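Local coordinates for protein Aster-A (Mus musculus, PDB 6GQF), which carries cholesterol from the plasma membrane to the endoplasmic reticulum without vesicles, binding the sterol in its VASt (ASTER) domain, the part modelled here, at residues T146-Y150 against I190-F194; S166-Y170 against I182-W187. All blocks are in the same frame, centred on the assembly; numbering follows the deposited sequence.

Interaction 1: T146-Y150 against I190-F194; sequences TAHRY and IEDYF. With HC3 (25-hydroxycholesterol), chain E; GOL (glycerol), chain F.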
loop_
_atom_site.group_PDB
_atom_site.type_symbol
_atom_site.label_atom_id
_atom_site.label_comp_id
_atom_site.label_asym_id
_atom_site.label_seq_id
_atom_site.Cartn_x
_atom_site.Cartn_y
_atom_site.Cartn_z
ATOM N N THR A 146 -1.929 8.180 5.616
ATOM C CA THR A 146 -2.521 7.842 4.316
ATOM C C THR A 146 -3.274 6.516 4.356
ATOM O O THR A 146 -2.939 5.626 5.140
ATOM C CB THR A 146 -1.448 7.778 3.191
ATOM O OG1 THR A 146 -0.534 6.696 3.429
ATOM C CG2 THR A 146 -0.686 9.089 3.112
ATOM N N ALA A 147 -4.295 6.413 3.504
ATOM C CA ALA A 147 -5.105 5.204 3.372
ATOM C C ALA A 147 -5.083 4.695 1.933
ATOM O O ALA A 147 -5.006 5.479 0.986
ATOM C CB ALA A 147 -6.533 5.472 3.813
ATOM N N HIS A 148 -5.144 3.374 1.787
ATOM C CA HIS A 148 -5.082 2.714 0.484
ATOM C C HIS A 148 -6.012 1.502 0.450
ATOM O O HIS A 148 -6.130 0.768 1.433
ATOM C CB HIS A 148 -3.644 2.292 0.179
ATOM C CG HIS A 148 -2.645 3.377 0.423
ATOM N ND1 HIS A 148 -2.096 4.127 -0.591
ATOM C CD2 HIS A 148 -2.116 3.852 1.576
ATOM C CE1 HIS A 148 -1.268 5.016 -0.078
ATOM N NE2 HIS A 148 -1.266 4.876 1.236
ATOM N N ARG A 149 -6.670 1.301 -0.690
ATOM C CA ARG A 149 -7.601 0.191 -0.872
ATOM C C ARG A 149 -7.192 -0.659 -2.072
ATOM O O ARG A 149 -7.088 -0.152 -3.184
ATOM C CB ARG A 149 -9.030 0.710 -1.060
ATOM C CG ARG A 149 -10.101 -0.365 -0.902
ATOM C CD ARG A 149 -11.498 0.123 -1.280
ATOM N NE ARG A 149 -11.946 1.266 -0.487
ATOM C CZ ARG A 149 -12.438 1.186 0.748
ATOM N NH1 ARG A 149 -12.539 0.016 1.362
ATOM N NH2 ARG A 149 -12.825 2.286 1.377
ATOM N N TYR A 150 -6.951 -1.944 -1.832
ATOM C CA TYR A 150 -6.688 -2.905 -2.897
ATOM C C TYR A 150 -7.968 -3.675 -3.210
ATOM O O TYR A 150 -8.609 -4.195 -2.300
ATOM C CB TYR A 150 -5.603 -3.903 -2.495
ATOM C CG TYR A 150 -4.249 -3.330 -2.137
ATOM C CD1 TYR A 150 -4.041 -2.676 -0.929
ATOM C CD2 TYR A 150 -3.165 -3.493 -2.984
ATOM C CE1 TYR A 150 -2.804 -2.173 -0.594
ATOM C CE2 TYR A 150 -1.922 -2.999 -2.655
ATOM C CZ TYR A 150 -1.747 -2.339 -1.458
ATOM O OH TYR A 150 -0.509 -1.844 -1.125
ATOM N N ILE A 190 3.960 7.955 -3.491
ATOM C CA ILE A 190 2.886 6.972 -3.589
ATOM C C ILE A 190 2.789 6.426 -5.011
ATOM O O ILE A 190 2.656 5.219 -5.215
ATOM C CB ILE A 190 1.521 7.576 -3.158
ATOM C CG1 ILE A 190 1.469 7.725 -1.636
ATOM C CG2 ILE A 190 0.344 6.690 -3.611
ATOM C CD1 ILE A 190 0.318 8.573 -1.127
ATOM N N GLU A 191 2.854 7.318 -5.994
ATOM C CA GLU A 191 2.767 6.910 -7.390
ATOM C C GLU A 191 4.002 6.133 -7.799
ATOM O O GLU A 191 3.910 5.142 -8.520
ATOM C CB GLU A 191 2.591 8.124 -8.296
ATOM C CG GLU A 191 1.224 8.756 -8.186
ATOM C CD GLU A 191 1.140 10.084 -8.896
ATOM O OE1 GLU A 191 2.196 10.601 -9.325
ATOM O OE2 GLU A 191 0.015 10.612 -9.025
ATOM N N ASP A 192 5.159 6.586 -7.331
ATOM C CA ASP A 192 6.414 5.940 -7.675
ATOM C C ASP A 192 6.435 4.519 -7.133
ATOM O O ASP A 192 6.989 3.613 -7.757
ATOM C CB ASP A 192 7.598 6.731 -7.128
ATOM C CG ASP A 192 8.932 6.144 -7.546
ATOM O OD1 ASP A 192 9.063 5.723 -8.716
ATOM O OD2 ASP A 192 9.852 6.099 -6.705
ATOM N N TYR A 193 5.817 4.330 -5.971
ATOM C CA TYR A 193 5.779 3.018 -5.334
ATOM C C TYR A 193 4.865 2.060 -6.092
ATOM O O TYR A 193 5.282 0.968 -6.477
ATOM C CB TYR A 193 5.316 3.133 -3.875
ATOM C CG TYR A 193 5.112 1.781 -3.220
ATOM C CD1 TYR A 193 6.169 1.117 -2.606
ATOM C CD2 TYR A 193 3.872 1.158 -3.236
ATOM C CE1 TYR A 193 5.992 -0.122 -2.021
ATOM C CE2 TYR A 193 3.689 -0.080 -2.654
ATOM C CZ TYR A 193 4.753 -0.715 -2.048
ATOM O OH TYR A 193 4.571 -1.949 -1.465
ATOM N N PHE A 194 3.618 2.475 -6.302
ATOM C CA PHE A 194 2.612 1.596 -6.887
ATOM C C PHE A 194 2.823 1.371 -8.382
ATOM O O PHE A 194 2.475 0.315 -8.907
ATOM C CB PHE A 194 1.209 2.155 -6.624
ATOM C CG PHE A 194 0.720 1.916 -5.224
ATOM C CD1 PHE A 194 0.296 0.656 -4.827
ATOM C CD2 PHE A 194 0.697 2.946 -4.299
ATOM C CE1 PHE A 194 -0.144 0.432 -3.535
ATOM C CE2 PHE A 194 0.254 2.726 -3.007
ATOM C CZ PHE A 194 -0.167 1.469 -2.628
HETATM C C18 HC3 E . 5.634 8.625 0.559
HETATM C C13 HC3 E . 5.565 8.327 2.061
HETATM C C12 HC3 E . 6.554 7.321 2.274
HETATM C C11 HC3 E . 6.187 5.887 1.577
HETATM C C9 HC3 E . 4.797 5.385 1.953
HETATM C C10 HC3 E . 4.431 3.958 1.265
HETATM C C19 HC3 E . 4.877 4.007 -0.178
HETATM C C1 HC3 E . 5.228 2.846 1.946
HETATM C C2 HC3 E . 4.884 1.479 1.403
HETATM C C3 HC3 E . 3.423 1.177 1.478
HETATM O O1 HC3 E . 3.149 -0.071 0.840
HETATM C C4 HC3 E . 2.583 2.260 0.808
HETATM C C5 HC3 E . 2.987 3.644 1.308
HETATM C C6 HC3 E . 1.896 4.882 1.266
HETATM C C7 HC3 E . 2.252 6.100 2.031
HETATM C C8 HC3 E . 3.780 6.480 1.652
HETATM C C14 HC3 E . 4.155 7.757 2.361
HETATM C C15 HC3 E . 3.157 9.022 2.289
HETATM C C16 HC3 E . 4.178 10.342 2.702
HETATM C C17 HC3 E . 5.602 9.776 2.864
HETATM C C20 HC3 E . 6.689 10.632 2.419
HETATM C C21 HC3 E . 7.914 10.341 3.337
HETATM C C22 HC3 E . 6.415 12.175 2.356
HETATM C C23 HC3 E . 7.156 13.026 3.358
HETATM C C24 HC3 E . 6.506 14.387 3.278
HETATM C C25 HC3 E . 7.417 15.437 3.864
HETATM C C26 HC3 E . 6.653 16.738 3.881
HETATM C C27 HC3 E . 7.798 15.047 5.279
HETATM O O2 HC3 E . 8.564 15.565 3.056
HETATM C C1 GOL F . 1.806 -4.376 -0.574
HETATM O O1 GOL F . 2.068 -3.066 -1.032
HETATM C C2 GOL F . 1.680 -4.386 0.948
HETATM O O2 GOL F . 0.888 -5.487 1.337
HETATM C C3 GOL F . 3.043 -4.465 1.638
HETATM O O3 GOL F . 3.446 -3.196 2.116
#
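This contact is part of the sterol pocket of the VASt domain, a StAR-related fold in which a curved antiparallel sheet wraps a long C-terminal helix with the ligand between them. The axes of strand 146-150 and helix segment 190-194 come within 12.7 Å, their N-to-C directions 30° apart, so only side chains bridge the gap. Phe194 CE2 lies 3.6 Å from His148 ND1 and its CE1 3.3 Å from Tyr150 OH, so the three rings make an aromatic cluster. One turn earlier, Ile190 CD1 meets the imidazole edge at His148 CE1 (4.0 Å). His148 is held at both nitrogens, NE2 by Thr146 OG1 at 2.9 Å and ND1 by Ser166. C6 of 25-hydroxycholesterol lies 3.2 Å from His148 NE2 and C7 3.2 Å from Thr146 OG1, while Tyr193 lays a ring face against C2. Near the O1 end of the sterol a glycerol, probably from crystallisation, joins the segments: its O1 hydrogen-bonds Tyr150 OH (2.9 Å) and Tyr193 OH (2.8 Å). With no hydrogen bond from strand to helix, the interface is a mainly aromatic wall whose polar groups are met by one another, by Ser166 or by the glycerol, suiting a largely apolar ligand.

Interaction 2: S166-Y170 against I182-W187; sequences SEIRY and IEKNSW. With HC3 (25-hydroxycholesterol), chain E.
Build 166-170 as an extended strand and 182-187 as regular helix, crossing obliquely, N-to-C directions 143° apart, axes 10.2 Å apart at closest and Ile168 CA 7.9 Å from Glu183 CA. Ser166, Ile168 and Tyr170 point their CA-to-CB bonds at the helix, the alternation of a strand packing one face. Ile168 (m, t) wedges in: CD1 reaches Trp187 NE1 at 3.3 Å, Glu183 OE1 at 3.6 Å and Ser186 CB at 4.1 Å. Glu183 (m, m) uses both carboxylate oxygens as acceptors, OE2 from Tyr170 OH (2.6 Å) across the contact and OE1 from Trp187 NE1 (3.2 Å) one turn on. The indole (chi1 m, chi2 123°) turns its edge to Ser166, with CZ3 4.0 Å from Ser166 CB. Ser186 OG donates to Ile182 O (2.7 Å) and lies 3.2 Å from C16 of 25-hydroxycholesterol. This is sheet-on-helix packing of the StAR-like fold, with Arg40 of strand 40-47 making a cation-pi contact to Trp187 and Phe144 of strand 144-156 touching Ile182 and Ser186.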
loop_
_atom_site.group_PDB
_atom_site.type_symbol
_atom_site.label_atom_id
_atom_site.label_comp_id
_atom_site.label_asym_id
_atom_site.label_seq_id
_atom_site.Cartn_x
_atom_site.Cartn_y
_atom_site.Cartn_z
ATOM N N SER A 166 -6.021 5.498 -3.419
ATOM C CA SER A 166 -5.428 6.000 -2.187
ATOM C C SER A 166 -6.041 7.339 -1.816
ATOM O O SER A 166 -6.791 7.922 -2.594
ATOM C CB SER A 166 -3.916 6.132 -2.343
ATOM O OG SER A 166 -3.381 4.894 -2.795
ATOM N N GLU A 167 -5.733 7.809 -0.613
ATOM C CA GLU A 167 -6.135 9.143 -0.199
ATOM C C GLU A 167 -5.291 9.597 0.988
ATOM O O GLU A 167 -4.765 8.778 1.741
ATOM C CB GLU A 167 -7.632 9.184 0.142
ATOM C CG GLU A 167 -8.020 8.527 1.455
ATOM C CD GLU A 167 -9.525 8.570 1.703
ATOM O OE1 GLU A 167 -10.261 9.061 0.820
ATOM O OE2 GLU A 167 -9.972 8.114 2.782
ATOM N N ILE A 168 -5.155 10.911 1.126
ATOM C CA ILE A 168 -4.435 11.516 2.237
ATOM C C ILE A 168 -5.428 11.972 3.295
ATOM O O ILE A 168 -6.439 12.598 2.976
ATOM C CB ILE A 168 -3.575 12.713 1.769
ATOM C CG1 ILE A 168 -2.486 12.237 0.805
ATOM C CG2 ILE A 168 -2.933 13.420 2.952
ATOM C CD1 ILE A 168 -1.911 13.329 -0.041
ATOM N N ARG A 169 -5.127 11.655 4.550
ATOM C CA ARG A 169 -6.001 11.971 5.677
ATOM C C ARG A 169 -5.280 12.837 6.710
ATOM O O ARG A 169 -4.265 12.432 7.276
ATOM C CB ARG A 169 -6.505 10.687 6.334
ATOM C CG ARG A 169 -7.458 9.889 5.470
ATOM C CD ARG A 169 -7.990 8.674 6.204
ATOM N NE ARG A 169 -8.909 7.913 5.365
ATOM C CZ ARG A 169 -9.289 6.663 5.605
ATOM N NH1 ARG A 169 -8.827 6.010 6.667
ATOM N NH2 ARG A 169 -10.129 6.063 4.775
ATOM N N TYR A 170 -5.825 14.025 6.950
ATOM C CA TYR A 170 -5.233 14.996 7.861
ATOM C C TYR A 170 -5.883 14.987 9.247
ATOM O O TYR A 170 -7.079 15.234 9.380
ATOM C CB TYR A 170 -5.340 16.396 7.252
ATOM C CG TYR A 170 -4.538 16.555 5.985
ATOM C CD1 TYR A 170 -3.199 16.924 6.031
ATOM C CD2 TYR A 170 -5.109 16.321 4.743
ATOM C CE1 TYR A 170 -2.455 17.066 4.874
ATOM C CE2 TYR A 170 -4.374 16.461 3.579
ATOM C CZ TYR A 170 -3.047 16.832 3.652
ATOM O OH TYR A 170 -2.310 16.973 2.498
ATOM N N ILE A 182 3.148 18.603 1.588
ATOM C CA ILE A 182 2.760 17.251 1.977
ATOM C C ILE A 182 2.046 16.539 0.825
ATOM O O ILE A 182 2.299 15.364 0.572
ATOM C CB ILE A 182 1.856 17.255 3.227
ATOM C CG1 ILE A 182 2.600 17.895 4.402
ATOM C CG2 ILE A 182 1.431 15.829 3.579
ATOM C CD1 ILE A 182 1.831 17.933 5.702
ATOM N N GLU A 183 1.155 17.252 0.140
ATOM C CA GLU A 183 0.464 16.719 -1.031
ATOM C C GLU A 183 1.455 16.330 -2.126
ATOM O O GLU A 183 1.382 15.240 -2.688
ATOM C CB GLU A 183 -0.531 17.747 -1.575
ATOM C CG GLU A 183 -1.729 18.031 -0.666
ATOM C CD GLU A 183 -2.836 16.987 -0.768
ATOM O OE1 GLU A 183 -2.951 16.316 -1.819
ATOM O OE2 GLU A 183 -3.602 16.842 0.211
ATOM N N LYS A 184 2.383 17.236 -2.419
ATOM C CA LYS A 184 3.363 17.043 -3.484
ATOM C C LYS A 184 4.273 15.835 -3.243
ATOM O O LYS A 184 4.363 14.940 -4.087
ATOM C CB LYS A 184 4.211 18.306 -3.634
ATOM C CG LYS A 184 5.185 18.278 -4.803
ATOM C CD LYS A 184 6.164 19.454 -4.769
ATOM C CE LYS A 184 7.118 19.383 -3.568
ATOM N NZ LYS A 184 8.118 20.492 -3.527
ATOM N N ASN A 185 4.956 15.825 -2.101
ATOM C CA ASN A 185 5.915 14.768 -1.776
ATOM C C ASN A 185 5.257 13.408 -1.553
ATOM O O ASN A 185 5.823 12.375 -1.919
ATOM C CB ASN A 185 6.720 15.135 -0.526
ATOM C CG ASN A 185 7.454 16.457 -0.660
ATOM O OD1 ASN A 185 7.449 17.270 0.264
ATOM N ND2 ASN A 185 8.097 16.677 -1.801
ATOM N N SER A 186 4.078 13.409 -0.933
ATOM C CA SER A 186 3.347 12.171 -0.673
ATOM C C SER A 186 2.914 11.487 -1.969
ATOM O O SER A 186 3.193 10.307 -2.170
ATOM C CB SER A 186 2.120 12.439 0.201
ATOM O OG SER A 186 2.484 12.845 1.511
ATOM N N TRP A 187 2.235 12.220 -2.848
ATOM C CA TRP A 187 1.738 11.632 -4.091
ATOM C C TRP A 187 2.866 11.199 -5.021
ATOM O O TRP A 187 2.695 10.277 -5.815
ATOM C CB TRP A 187 0.818 12.609 -4.826
ATOM C CG TRP A 187 -0.552 12.695 -4.239
ATOM C CD1 TRP A 187 -1.178 13.815 -3.779
ATOM C CD2 TRP A 187 -1.468 11.613 -4.038
ATOM N NE1 TRP A 187 -2.427 13.500 -3.307
ATOM C CE2 TRP A 187 -2.630 12.155 -3.454
ATOM C CE3 TRP A 187 -1.419 10.238 -4.296
ATOM C CZ2 TRP A 187 -3.732 11.373 -3.125
ATOM C CZ3 TRP A 187 -2.510 9.465 -3.966
ATOM C CH2 TRP A 187 -3.654 10.034 -3.387
HETATM C C18 HC3 E . 5.634 8.625 0.559
HETATM C C13 HC3 E . 5.565 8.327 2.061
HETATM C C12 HC3 E . 6.554 7.321 2.274
HETATM C C11 HC3 E . 6.187 5.887 1.577
HETATM C C9 HC3 E . 4.797 5.385 1.953
HETATM C C10 HC3 E . 4.431 3.958 1.265
HETATM C C19 HC3 E . 4.877 4.007 -0.178
HETATM C C1 HC3 E . 5.228 2.846 1.946
HETATM C C2 HC3 E . 4.884 1.479 1.403
HETATM C C3 HC3 E . 3.423 1.177 1.478
HETATM O O1 HC3 E . 3.149 -0.071 0.840
HETATM C C4 HC3 E . 2.583 2.260 0.808
HETATM C C5 HC3 E . 2.987 3.644 1.308
HETATM C C6 HC3 E . 1.896 4.882 1.266
HETATM C C7 HC3 E . 2.252 6.100 2.031
HETATM C C8 HC3 E . 3.780 6.480 1.652
HETATM C C14 HC3 E . 4.155 7.757 2.361
HETATM C C15 HC3 E . 3.157 9.022 2.289
HETATM C C16 HC3 E . 4.178 10.342 2.702
HETATM C C17 HC3 E . 5.602 9.776 2.864
HETATM C C20 HC3 E . 6.689 10.632 2.419
HETATM C C21 HC3 E . 7.914 10.341 3.337
HETATM C C22 HC3 E . 6.415 12.175 2.356
HETATM C C23 HC3 E . 7.156 13.026 3.358
HETATM C C24 HC3 E . 6.506 14.387 3.278
HETATM C C25 HC3 E . 7.417 15.437 3.864
HETATM C C26 HC3 E . 6.653 16.738 3.881
HETATM C C27 HC3 E . 7.798 15.047 5.279
HETATM O O2 HC3 E . 8.564 15.565 3.056
#

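How the interactions relate
After strand 40-47, two helices and four more strands, the chain enters strand 144-156, turns into its antiparallel neighbour 159-170, and passes to helix 176-202, which serves both contacts. Interaction 2 closes the shorter loop, with 11 residues between. Interaction 1 closes the longer one, 146-150 onto 190-194, and encloses it, so the two nest. The strands are stitched together: Ala147 O to Glu167 N (2.9 Å) and His148 ND1 to Ser166 OG (2.7 Å) are probable hydrogen bonds. Two parts of the helix, about two turns apart, thus pack on adjacent strands, and both contacts touch the same sterol, interaction 1 toward its A and B rings and interaction 2 at the D ring and side-chain end.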